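Local atomic coordinates of carboxyvinyl-carboxyphosphonate phosphorylmutase (Bacillus anthracis, PDB entry 4IQD), a protein that belongs to the phosphoenolpyruvate phosphomutase family of TIM-barrel proteins and is modelled here as a dimer with pyruvic acid bound. Residues S74-A78 / R108-M113; A177-N182 / F206-N211; E200-R204 / N234-Q238; M218-G222 / V244-R248. All blocks are in the same frame, centred on the assembly; numbering follows the deposited sequence.

How the contacts relate
The principle that a TIM barrel is held together by contacts between successive beta-alpha units can be followed along this chain. Contact 1 comes first, closing a loop that leaves helix 74-88, passes strand 92-95 and returns on helix 103-115. Contact 2 repeats the pattern through strand 191-194, joining helices 174-187 and 200-209. Contact 3 crosses it: both use helix 200-209, and the two touch where Asn207 ND2 lies 3.3 Å from Gly236 CA. Contact 4 crosses contact 3 in turn and ties the loop after strand 215-217 to the start of helix 245-264, beyond strand 239-242, at a pyruvic acid pocket. Contact 1 stands apart, its centre about 32 Å from that of contact 3.

Contact 1 of 4, residues S74-A78 / R108-M113; sequences STEVA and RTAVEM
Two helical segments, Ser74-Ala78 at the start of helix 74-88 and Arg108-Met113 within helix 103-115, run nearly parallel, their axes 9.7 Å apart at closest approach and crossing at -22°. The register sets Ser74 beside Thr109 (CA to CA 6.0 Å) and Ala78 beside Met113 (CA to CA 5.8 Å), one helical turn further on. Polar contacts gather at the first pair. Ser74, chi1 p, donates from OG to Glu112 OE1 at 2.7 Å; Glu112, m at chi1 and t at chi2, reaches back along its own helix so that OE2 forms a salt bridge with Arg108 NH1 at 2.9 Å. One water donates to Ser74 OG at 2.7 Å and also hydrogen-bonds Thr109 OG1 at 3.2 Å, a hydroxyl further held by the backbone oxygens of Asn105 and Gly99. Such near-parallel neighbours, with strand 92-95 between them in sequence, are the outer helices of consecutive beta-alpha units in a TIM barrel. Apolar packing occupies the next turn. The selenomethionine Met113, m at chi1 and chi2, brings CE to 3.9 Å from Ala78 CB and 4.0 Å from Val77 CG1, while Ala78 CB lies 4.0 Å from Glu112 CB. Phe100 packs on Ser74, Val77 and Thr109.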
loop_
_atom_site.group_PDB
_atom_site.type_symbol
_atom_site.label_atom_id
_atom_site.label_comp_id
_atom_site.label_asym_id
_atom_site.label_seq_id
_atom_site.Cartn_x
_atom_site.Cartn_y
_atom_site.Cartn_z
ATOM N N SER A 74 -6.201 10.053 12.820
ATOM C CA SER A 74 -5.652 9.049 13.718
ATOM C C SER A 74 -6.236 7.683 13.401
ATOM O O SER A 74 -5.560 6.668 13.537
ATOM C CB SER A 74 -5.951 9.406 15.173
ATOM O OG SER A 74 -7.312 9.156 15.484
ATOM N N THR A 75 -7.495 7.673 12.974
ATOM C CA THR A 75 -8.195 6.439 12.628
ATOM C C THR A 75 -7.521 5.722 11.459
ATOM O O THR A 75 -7.360 4.501 11.475
ATOM C CB THR A 75 -9.667 6.714 12.262
ATOM O OG1 THR A 75 -10.323 7.359 13.359
ATOM C CG2 THR A 75 -10.395 5.414 11.938
ATOM N N GLU A 76 -7.128 6.494 10.450
ATOM C CA GLU A 76 -6.461 5.954 9.270
ATOM C C GLU A 76 -5.108 5.361 9.624
ATOM O O GLU A 76 -4.770 4.259 9.195
ATOM C CB GLU A 76 -6.270 7.050 8.223
ATOM C CG GLU A 76 -7.556 7.527 7.578
ATOM C CD GLU A 76 -7.359 8.774 6.743
ATOM O OE1 GLU A 76 -6.675 9.701 7.219
ATOM O OE2 GLU A 76 -7.885 8.829 5.613
ATOM N N VAL A 77 -4.331 6.106 10.402
ATOM C CA VAL A 77 -2.996 5.676 10.792
ATOM C C VAL A 77 -3.060 4.425 11.659
ATOM O O VAL A 77 -2.237 3.518 11.522
ATOM C CB VAL A 77 -2.251 6.792 11.543
ATOM C CG1 VAL A 77 -0.845 6.346 11.904
ATOM C CG2 VAL A 77 -2.211 8.054 10.699
ATOM N N ALA A 78 -4.054 4.372 12.540
ATOM C CA ALA A 78 -4.227 3.234 13.433
ATOM C C ALA A 78 -4.645 1.969 12.680
ATOM O O ALA A 78 -4.357 0.855 13.117
ATOM C CB ALA A 78 -5.232 3.568 14.524
ATOM N N ARG A 108 -7.053 9.804 22.852
ATOM C CA ARG A 108 -7.783 8.853 22.015
ATOM C C ARG A 108 -6.853 8.143 21.037
ATOM O O ARG A 108 -7.005 6.950 20.771
ATOM C CB ARG A 108 -8.924 9.545 21.260
ATOM C CG ARG A 108 -9.342 8.831 19.983
ATOM C CD ARG A 108 -10.847 8.648 19.891
ATOM N NE ARG A 108 -11.221 7.816 18.749
ATOM C CZ ARG A 108 -11.917 8.244 17.701
ATOM N NH1 ARG A 108 -12.206 7.409 16.711
ATOM N NH2 ARG A 108 -12.331 9.503 17.641
ATOM N N THR A 109 -5.893 8.889 20.502
ATOM C CA THR A 109 -4.886 8.319 19.623
ATOM C C THR A 109 -4.155 7.189 20.338
ATOM O O THR A 109 -3.910 6.133 19.759
ATOM C CB THR A 109 -3.882 9.392 19.164
ATOM O OG1 THR A 109 -4.558 10.347 18.339
ATOM C CG2 THR A 109 -2.749 8.766 18.370
ATOM N N ALA A 110 -3.841 7.412 21.612
ATOM C CA ALA A 110 -3.149 6.421 22.427
ATOM C C ALA A 110 -3.960 5.141 22.577
ATOM O O ALA A 110 -3.410 4.044 22.515
ATOM C CB ALA A 110 -2.811 6.997 23.795
ATOM N N VAL A 111 -5.265 5.278 22.777
ATOM C CA VAL A 111 -6.126 4.111 22.929
ATOM C C VAL A 111 -6.204 3.333 21.629
ATOM O O VAL A 111 -6.110 2.108 21.623
ATOM C CB VAL A 111 -7.551 4.505 23.337
ATOM C CG1 VAL A 111 -8.393 3.262 23.562
ATOM C CG2 VAL A 111 -7.525 5.358 24.583
ATOM N N GLU A 112 -6.380 4.055 20.528
ATOM C CA GLU A 112 -6.499 3.438 19.212
ATOM C C GLU A 112 -5.251 2.650 18.845
ATOM O O GLU A 112 -5.335 1.607 18.203
ATOM C CB GLU A 112 -6.774 4.495 18.144
ATOM C CG GLU A 112 -8.138 5.149 18.243
ATOM C CD GLU A 112 -8.322 6.246 17.216
ATOM O OE1 GLU A 112 -7.312 6.876 16.839
ATOM O OE2 GLU A 112 -9.470 6.473 16.781
HETATM N N MSE A 113 -4.090 3.152 19.251
HETATM C CA MSE A 113 -2.836 2.465 18.967
HETATM C C MSE A 113 -2.685 1.205 19.821
HETATM O O MSE A 113 -2.180 0.189 19.355
HETATM C CB MSE A 113 -1.645 3.406 19.167
HETATM C CG MSE A 113 -1.656 4.619 18.240
HETATM SE SE MSE A 113 -1.653 4.172 16.334
HETATM C CE MSE A 113 -2.295 5.864 15.620
HETATM O O HOH W 1 -7.655 10.528 17.758
#

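Contact 2 of 4, residues A177-N182 / F206-N211; sequences AIERAN and FNSKVN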
loop_
_atom_site.group_PDB
_atom_site.type_symbol
_atom_site.label_atom_id
_atom_site.label_comp_id
_atom_site.label_asym_id
_atom_site.label_seq_id
_atom_site.Cartn_x
_atom_site.Cartn_y
_atom_site.Cartn_z
ATOM N N ALA A 177 17.658 21.890 23.044
ATOM C CA ALA A 177 17.119 20.573 22.757
ATOM C C ALA A 177 17.326 19.649 23.950
ATOM O O ALA A 177 16.415 18.921 24.340
ATOM C CB ALA A 177 17.766 20.001 21.515
ATOM N N ILE A 178 18.519 19.697 24.536
ATOM C CA ILE A 178 18.845 18.866 25.692
ATOM C C ILE A 178 17.882 19.134 26.839
ATOM O O ILE A 178 17.421 18.204 27.507
ATOM C CB ILE A 178 20.294 19.093 26.163
ATOM C CG1 ILE A 178 21.273 18.482 25.161
ATOM C CG2 ILE A 178 20.515 18.499 27.547
ATOM C CD1 ILE A 178 22.729 18.640 25.544
ATOM N N GLU A 179 17.578 20.409 27.061
ATOM C CA GLU A 179 16.636 20.799 28.103
ATOM C C GLU A 179 15.243 20.247 27.822
ATOM O O GLU A 179 14.625 19.643 28.697
ATOM C CB GLU A 179 16.583 22.321 28.250
ATOM C CG GLU A 179 17.771 22.918 28.990
ATOM C CD GLU A 179 17.792 22.544 30.460
ATOM O OE1 GLU A 179 18.800 21.962 30.914
ATOM O OE2 GLU A 179 16.801 22.837 31.163
ATOM N N ARG A 180 14.757 20.458 26.602
ATOM C CA ARG A 180 13.458 19.935 26.197
ATOM C C ARG A 180 13.422 18.429 26.382
ATOM O O ARG A 180 12.510 17.901 27.011
ATOM C CB ARG A 180 13.164 20.267 24.734
ATOM C CG ARG A 180 12.676 21.679 24.477
ATOM C CD ARG A 180 12.161 21.795 23.052
ATOM N NE ARG A 180 11.585 23.100 22.755
ATOM C CZ ARG A 180 10.292 23.393 22.860
ATOM N NH1 ARG A 180 9.429 22.476 23.268
ATOM N NH2 ARG A 180 9.862 24.609 22.562
ATOM N N ALA A 181 14.440 17.758 25.855
ATOM C CA ALA A 181 14.542 16.302 25.910
ATOM C C ALA A 181 14.398 15.745 27.322
ATOM O O ALA A 181 13.578 14.862 27.561
ATOM C CB ALA A 181 15.858 15.842 25.293
ATOM N N ASN A 182 15.188 16.265 28.254
ATOM C CA ASN A 182 15.153 15.787 29.631
ATOM C C ASN A 182 13.810 16.038 30.309
ATOM O O ASN A 182 13.435 15.331 31.243
ATOM C CB ASN A 182 16.283 16.410 30.452
ATOM C CG ASN A 182 17.640 15.818 30.122
ATOM O OD1 ASN A 182 17.759 14.631 29.821
ATOM N ND2 ASN A 182 18.676 16.650 30.177
ATOM N N PHE A 206 24.937 14.809 23.358
ATOM C CA PHE A 206 23.510 14.740 23.630
ATOM C C PHE A 206 23.222 13.483 24.441
ATOM O O PHE A 206 22.505 13.528 25.437
ATOM C CB PHE A 206 22.717 14.740 22.322
ATOM C CG PHE A 206 21.244 14.985 22.501
ATOM C CD1 PHE A 206 20.728 16.268 22.436
ATOM C CD2 PHE A 206 20.372 13.931 22.719
ATOM C CE1 PHE A 206 19.370 16.498 22.595
ATOM C CE2 PHE A 206 19.014 14.154 22.878
ATOM C CZ PHE A 206 18.514 15.440 22.817
ATOM N N ASN A 207 23.805 12.369 24.007
ATOM C CA ASN A 207 23.701 11.102 24.715
ATOM C C ASN A 207 24.193 11.222 26.154
ATOM O O ASN A 207 23.629 10.618 27.066
ATOM C CB ASN A 207 24.504 10.028 23.971
ATOM C CG ASN A 207 24.361 8.651 24.589
ATOM O OD1 ASN A 207 23.340 8.326 25.194
ATOM N ND2 ASN A 207 25.393 7.829 24.436
ATOM N N SER A 208 25.234 12.025 26.347
ATOM C CA SER A 208 25.866 12.175 27.651
ATOM C C SER A 208 25.018 13.001 28.604
ATOM O O SER A 208 25.074 12.816 29.816
ATOM C CB SER A 208 27.239 12.827 27.498
ATOM O OG SER A 208 27.954 12.778 28.719
ATOM N N LYS A 209 24.234 13.916 28.053
ATOM C CA LYS A 209 23.474 14.843 28.875
ATOM C C LYS A 209 22.007 14.450 29.010
ATOM O O LYS A 209 21.266 15.073 29.766
ATOM C CB LYS A 209 23.579 16.261 28.309
ATOM C CG LYS A 209 23.977 17.316 29.331
ATOM C CD LYS A 209 25.484 17.409 29.474
ATOM C CE LYS A 209 25.874 18.302 30.638
ATOM N NZ LYS A 209 25.254 19.653 30.548
ATOM N N VAL A 210 21.587 13.422 28.277
ATOM C CA VAL A 210 20.184 13.006 28.282
ATOM C C VAL A 210 20.011 11.578 28.815
ATOM O O VAL A 210 20.659 10.647 28.338
ATOM C CB VAL A 210 19.561 13.127 26.875
ATOM C CG1 VAL A 210 18.147 12.574 26.863
ATOM C CG2 VAL A 210 19.571 14.578 26.412
ATOM N N ASN A 211 19.123 11.412 29.794
ATOM C CA ASN A 211 18.931 10.120 30.456
ATOM C C ASN A 211 17.913 9.194 29.782
ATOM O O ASN A 211 16.926 8.788 30.396
ATOM C CB ASN A 211 18.551 10.323 31.927
ATOM C CG ASN A 211 17.287 11.148 32.097
ATOM O OD1 ASN A 211 17.086 12.145 31.405
ATOM N ND2 ASN A 211 16.424 10.729 33.016
#
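One side-chain amide does most of the polar work here. Asn182 donates from ND2 to the backbone oxygen of Lys209, O, at 3.1 Å, and its OD1 accepts a weak hydrogen bond from Asn211 N at 3.5 Å. It thus grips the backbone on two sides of Val210, the first residue to leave helical geometry after helix 200-209, and Asn182 and Val210 are the closest backbone pair, CA to CA 5.9 Å. Deeper in, Phe206 turns its ring, chi1 t, against helix 174-187: CD1 meets Ile178 CG1 at 3.6 Å, CZ meets Ala181 CB at 3.7 Å, and CE1 lies 4.0 Å from Ala177 CB. The small alanines let the aromatic ring come close to the helix. Val210 CG2 continues the apolar layer, 4.1 Å from Ala181 CB and 4.2 Å from Ile178 CG2, and Ile178 CD1 packs on Lys209 CB at 3.7 Å. Ile192 and Pro194 of strand 191-194 also touch Phe206, so the contact joins two consecutive outer barrel helices against the strand between them in sequence. Its chemistry implies a division in two: apolar side chains fill the space between the helices, while Asn182 binds Lys209 O firmly, and Asn211 N weakly, where one helix ends.

Contact 3 of 4, residues E200-R204 / N234-Q238; sequences EEEFR and NMGFQ
A Schellman motif supplies the most distinctive feature: Gly236, with phi/psi of 113/20 and two bonds back into the last turn, is the first to leave helical geometry after helix 229-234, and an ideal CB there would jam against Met235 O. The turn sits beside helical Glu200-Arg204, Gly236 CA 5.6 Å from Arg204 CA. The selenomethionine Met235, its CB sideways and its rotamer m, t, p, lays its far end against the opening turn of helix 200-209 and buries the most surface; its CE lies 3.4 Å from Glu200 CG. Here a barrel helix end packs against the preceding outer helix, as neighbouring beta-alpha units of a TIM barrel do. After the glycine the backbone extends, and Phe237, phi/psi -113/148 and chi1 m, directs its ring edge at the face of Phe203, also chi1 m. This T-shaped pair has centroids 5.5 Å apart and planes at 78°, with Phe237 CE2 3.8 Å from Phe203 CG. Arg204, m, t, t, forms a salt bridge from NH2 to Glu200 OE1 at 3.1 Å, NE adding a hydrogen bond to the same oxygen at 3.2 Å. One guanidinium face covers Met235 CA, and Arg204 NH1 comes within 2.9 Å of Asn234 O.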
loop_
_atom_site.group_PDB
_atom_site.type_symbol
_atom_site.label_atom_id
_atom_site.label_comp_id
_atom_site.label_asym_id
_atom_site.label_seq_id
_atom_site.Cartn_x
_atom_site.Cartn_y
_atom_site.Cartn_z
ATOM N N GLU A 200 29.334 14.236 15.050
ATOM C CA GLU A 200 29.729 13.180 15.965
ATOM C C GLU A 200 29.751 13.647 17.418
ATOM O O GLU A 200 29.235 12.966 18.305
ATOM C CB GLU A 200 31.079 12.565 15.550
ATOM C CG GLU A 200 31.685 11.592 16.572
ATOM C CD GLU A 200 32.359 10.381 15.930
ATOM O OE1 GLU A 200 33.009 9.603 16.662
ATOM O OE2 GLU A 200 32.234 10.200 14.701
ATOM N N GLU A 201 30.328 14.820 17.653
ATOM C CA GLU A 201 30.440 15.347 19.008
ATOM C C GLU A 201 29.081 15.727 19.586
ATOM O O GLU A 201 28.874 15.628 20.789
ATOM C CB GLU A 201 31.395 16.546 19.069
ATOM C CG GLU A 201 30.813 17.861 18.571
ATOM C CD GLU A 201 31.219 19.048 19.433
ATOM O OE1 GLU A 201 32.118 18.890 20.288
ATOM O OE2 GLU A 201 30.633 20.138 19.259
ATOM N N GLU A 202 28.155 16.154 18.734
ATOM C CA GLU A 202 26.825 16.512 19.208
ATOM C C GLU A 202 26.040 15.272 19.596
ATOM O O GLU A 202 25.282 15.283 20.562
ATOM C CB GLU A 202 26.066 17.339 18.169
ATOM C CG GLU A 202 26.611 18.751 18.016
ATOM C CD GLU A 202 25.644 19.699 17.329
ATOM O OE1 GLU A 202 24.504 19.285 17.035
ATOM O OE2 GLU A 202 26.026 20.863 17.086
ATOM N N PHE A 203 26.238 14.195 18.842
ATOM C CA PHE A 203 25.576 12.930 19.136
ATOM C C PHE A 203 26.025 12.448 20.510
ATOM O O PHE A 203 25.204 12.236 21.404
ATOM C CB PHE A 203 25.899 11.866 18.080
ATOM C CG PHE A 203 25.429 12.211 16.685
ATOM C CD1 PHE A 203 24.563 13.258 16.457
ATOM C CD2 PHE A 203 25.841 11.463 15.602
ATOM C CE1 PHE A 203 24.149 13.550 15.174
ATOM C CE2 PHE A 203 25.433 11.754 14.328
ATOM C CZ PHE A 203 24.582 12.802 14.114
ATOM N N ARG A 204 27.336 12.286 20.671
ATOM C CA ARG A 204 27.917 11.813 21.925
ATOM C C ARG A 204 27.583 12.728 23.106
ATOM O O ARG A 204 27.326 12.253 24.211
ATOM C CB ARG A 204 29.434 11.672 21.782
ATOM C CG ARG A 204 29.884 10.773 20.635
ATOM C CD ARG A 204 31.400 10.590 20.648
ATOM N NE ARG A 204 31.879 9.643 19.642
ATOM C CZ ARG A 204 31.992 8.330 19.837
ATOM N NH1 ARG A 204 31.650 7.797 21.000
ATOM N NH2 ARG A 204 32.438 7.547 18.864
ATOM N N ASN A 234 28.132 3.003 18.368
ATOM C CA ASN A 234 29.226 3.453 19.221
ATOM C C ASN A 234 29.214 4.962 19.393
ATOM O O ASN A 234 29.962 5.520 20.195
ATOM C CB ASN A 234 30.582 2.956 18.710
ATOM C CG ASN A 234 30.850 3.348 17.274
ATOM O OD1 ASN A 234 30.729 4.511 16.899
ATOM N ND2 ASN A 234 31.215 2.366 16.458
HETATM N N MSE A 235 28.343 5.618 18.640
HETATM C CA MSE A 235 28.230 7.061 18.699
HETATM C C MSE A 235 27.134 7.490 19.666
HETATM O O MSE A 235 26.901 8.681 19.867
HETATM C CB MSE A 235 27.985 7.626 17.304
HETATM C CG MSE A 235 29.137 7.400 16.333
HETATM SE SE MSE A 235 29.012 8.717 14.926
HETATM C CE MSE A 235 28.615 10.085 16.202
ATOM N N GLY A 236 26.458 6.511 20.257
ATOM C CA GLY A 236 25.527 6.776 21.338
ATOM C C GLY A 236 24.061 6.521 21.039
ATOM O O GLY A 236 23.189 7.044 21.731
ATOM N N PHE A 237 23.787 5.719 20.016
ATOM C CA PHE A 237 22.409 5.398 19.650
ATOM C C PHE A 237 22.084 3.934 19.893
ATOM O O PHE A 237 22.948 3.071 19.783
ATOM C CB PHE A 237 22.127 5.774 18.196
ATOM C CG PHE A 237 22.019 7.252 17.972
ATOM C CD1 PHE A 237 20.833 7.914 18.224
ATOM C CD2 PHE A 237 23.106 7.978 17.522
ATOM C CE1 PHE A 237 20.730 9.273 18.030
ATOM C CE2 PHE A 237 23.009 9.338 17.324
ATOM C CZ PHE A 237 21.817 9.987 17.579
ATOM N N GLN A 238 20.829 3.661 20.227
ATOM C CA GLN A 238 20.415 2.303 20.557
ATOM C C GLN A 238 19.323 1.788 19.625
ATOM O O GLN A 238 18.871 0.651 19.750
ATOM C CB GLN A 238 19.975 2.235 22.017
ATOM C CG GLN A 238 21.029 2.782 22.960
ATOM C CD GLN A 238 20.577 2.823 24.397
ATOM O OE1 GLN A 238 19.967 1.879 24.896
ATOM N NE2 GLN A 238 20.876 3.923 25.078
#

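Contact 4 of 4, residues M218-G222 / V244-R248; sequences MTEFG and VTSLR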
loop_
_atom_site.group_PDB
_atom_site.type_symbol
_atom_site.label_atom_id
_atom_site.label_comp_id
_atom_site.label_asym_id
_atom_site.label_seq_id
_atom_site.Cartn_x
_atom_site.Cartn_y
_atom_site.Cartn_z
HETATM N N MSE A 218 17.603 7.513 9.948
HETATM C CA MSE A 218 18.286 7.314 8.677
HETATM C C MSE A 218 17.432 7.423 7.430
HETATM O O MSE A 218 17.279 6.463 6.681
HETATM C CB MSE A 218 19.116 6.039 8.658
HETATM C CG MSE A 218 20.532 6.285 9.102
HETATM SE SE MSE A 218 21.710 7.131 7.779
HETATM C CE MSE A 218 20.934 8.886 7.535
ATOM N N THR A 219 16.900 8.616 7.205
ATOM C CA THR A 219 16.131 8.883 6.006
ATOM C C THR A 219 17.073 9.418 4.928
ATOM O O THR A 219 18.027 10.136 5.221
ATOM C CB THR A 219 14.976 9.859 6.290
ATOM O OG1 THR A 219 14.172 10.017 5.115
ATOM C CG2 THR A 219 15.502 11.208 6.746
ATOM N N GLU A 220 16.816 9.044 3.680
ATOM C CA GLU A 220 17.720 9.369 2.583
ATOM C C GLU A 220 17.567 10.819 2.145
ATOM O O GLU A 220 16.491 11.400 2.272
ATOM C CB GLU A 220 17.481 8.431 1.397
ATOM C CG GLU A 220 17.596 6.949 1.730
ATOM C CD GLU A 220 16.366 6.402 2.427
ATOM O OE1 GLU A 220 15.301 7.045 2.344
ATOM O OE2 GLU A 220 16.465 5.332 3.064
ATOM N N PHE A 221 18.654 11.392 1.632
ATOM C CA PHE A 221 18.668 12.766 1.130
ATOM C C PHE A 221 18.258 13.782 2.189
ATOM O O PHE A 221 17.593 14.767 1.883
ATOM C CB PHE A 221 17.763 12.909 -0.097
ATOM C CG PHE A 221 17.811 11.733 -1.020
ATOM C CD1 PHE A 221 18.955 11.458 -1.745
ATOM C CD2 PHE A 221 16.710 10.906 -1.166
ATOM C CE1 PHE A 221 19.006 10.375 -2.599
ATOM C CE2 PHE A 221 16.754 9.822 -2.019
ATOM C CZ PHE A 221 17.904 9.556 -2.736
ATOM N N GLY A 222 18.656 13.535 3.432
ATOM C CA GLY A 222 18.305 14.415 4.530
ATOM C C GLY A 222 19.515 15.038 5.192
ATOM O O GLY A 222 20.614 15.001 4.643
ATOM N N VAL A 244 11.340 5.845 5.171
ATOM C CA VAL A 244 10.633 6.040 3.911
ATOM C C VAL A 244 11.214 5.189 2.783
ATOM O O VAL A 244 10.697 5.169 1.666
ATOM C CB VAL A 244 10.656 7.528 3.523
ATOM C CG1 VAL A 244 9.616 7.832 2.461
ATOM C CG2 VAL A 244 10.397 8.382 4.748
ATOM N N THR A 245 12.282 4.470 3.102
ATOM C CA THR A 245 13.022 3.691 2.125
ATOM C C THR A 245 12.132 2.743 1.325
ATOM O O THR A 245 12.269 2.639 0.111
ATOM C CB THR A 245 14.119 2.865 2.812
ATOM O OG1 THR A 245 14.760 3.661 3.815
ATOM C CG2 THR A 245 15.143 2.403 1.803
ATOM N N SER A 246 11.211 2.072 2.011
ATOM C CA SER A 246 10.333 1.097 1.367
ATOM C C SER A 246 9.525 1.712 0.227
ATOM O O SER A 246 9.351 1.094 -0.818
ATOM C CB SER A 246 9.390 0.459 2.391
ATOM O OG SER A 246 8.468 1.406 2.897
ATOM N N LEU A 247 9.046 2.933 0.427
ATOM C CA LEU A 247 8.239 3.608 -0.582
ATOM C C LEU A 247 9.104 4.218 -1.680
ATOM O O LEU A 247 8.692 4.280 -2.839
ATOM C CB LEU A 247 7.351 4.675 0.064
ATOM C CG LEU A 247 6.498 5.518 -0.887
ATOM C CD1 LEU A 247 5.061 5.593 -0.406
ATOM C CD2 LEU A 247 7.088 6.913 -1.030
ATOM N N ARG A 248 10.301 4.663 -1.313
ATOM C CA ARG A 248 11.220 5.259 -2.274
ATOM C C ARG A 248 11.617 4.270 -3.358
ATOM O O ARG A 248 11.623 4.608 -4.539
ATOM C CB ARG A 248 12.476 5.777 -1.580
ATOM C CG ARG A 248 12.238 6.915 -0.613
ATOM C CD ARG A 248 13.436 7.838 -0.607
ATOM N NE ARG A 248 13.562 8.602 0.628
ATOM C CZ ARG A 248 12.979 9.774 0.846
ATOM N NH1 ARG A 248 12.208 10.314 -0.090
ATOM N NH2 ARG A 248 13.160 10.401 2.002
HETATM O O HOH W 2 13.983 6.758 4.840
#
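Glu220 and Arg248 share the largest buried surfaces, 71 Å² each, and everything else gathers round their salt bridge, Arg248 NE to Glu220 OE1 at 2.9 Å. The glutamate spends both oxygens: OE2 accepts from Thr245 OG1 at 2.5 Å and OE1 takes a water bond at 2.8 Å, that same water accepting from Val244 N at 2.8 Å. Arg248 also donates from NH2 to Thr219 OG1 at 3.3 Å, and Phe221 CD2 lies over one face of its guanidinium. This buried polar network borders one pyruvic acid pocket, to which Thr219 and Val244 both belong; Thr219 OG1 and Val244 CG2 stand 4.1 Å apart. Gln267 of the second subunit donates to Glu220 OE2, and Arg277 of that subunit to Glu220 O, so the network is continuous with the dimer interface. Within the barrel, the contact joins the loop after strand 215-217 to the first turn of helix 245-264, just beyond strand 239-242, with Val244 and Leu247 packed on helix 57-63.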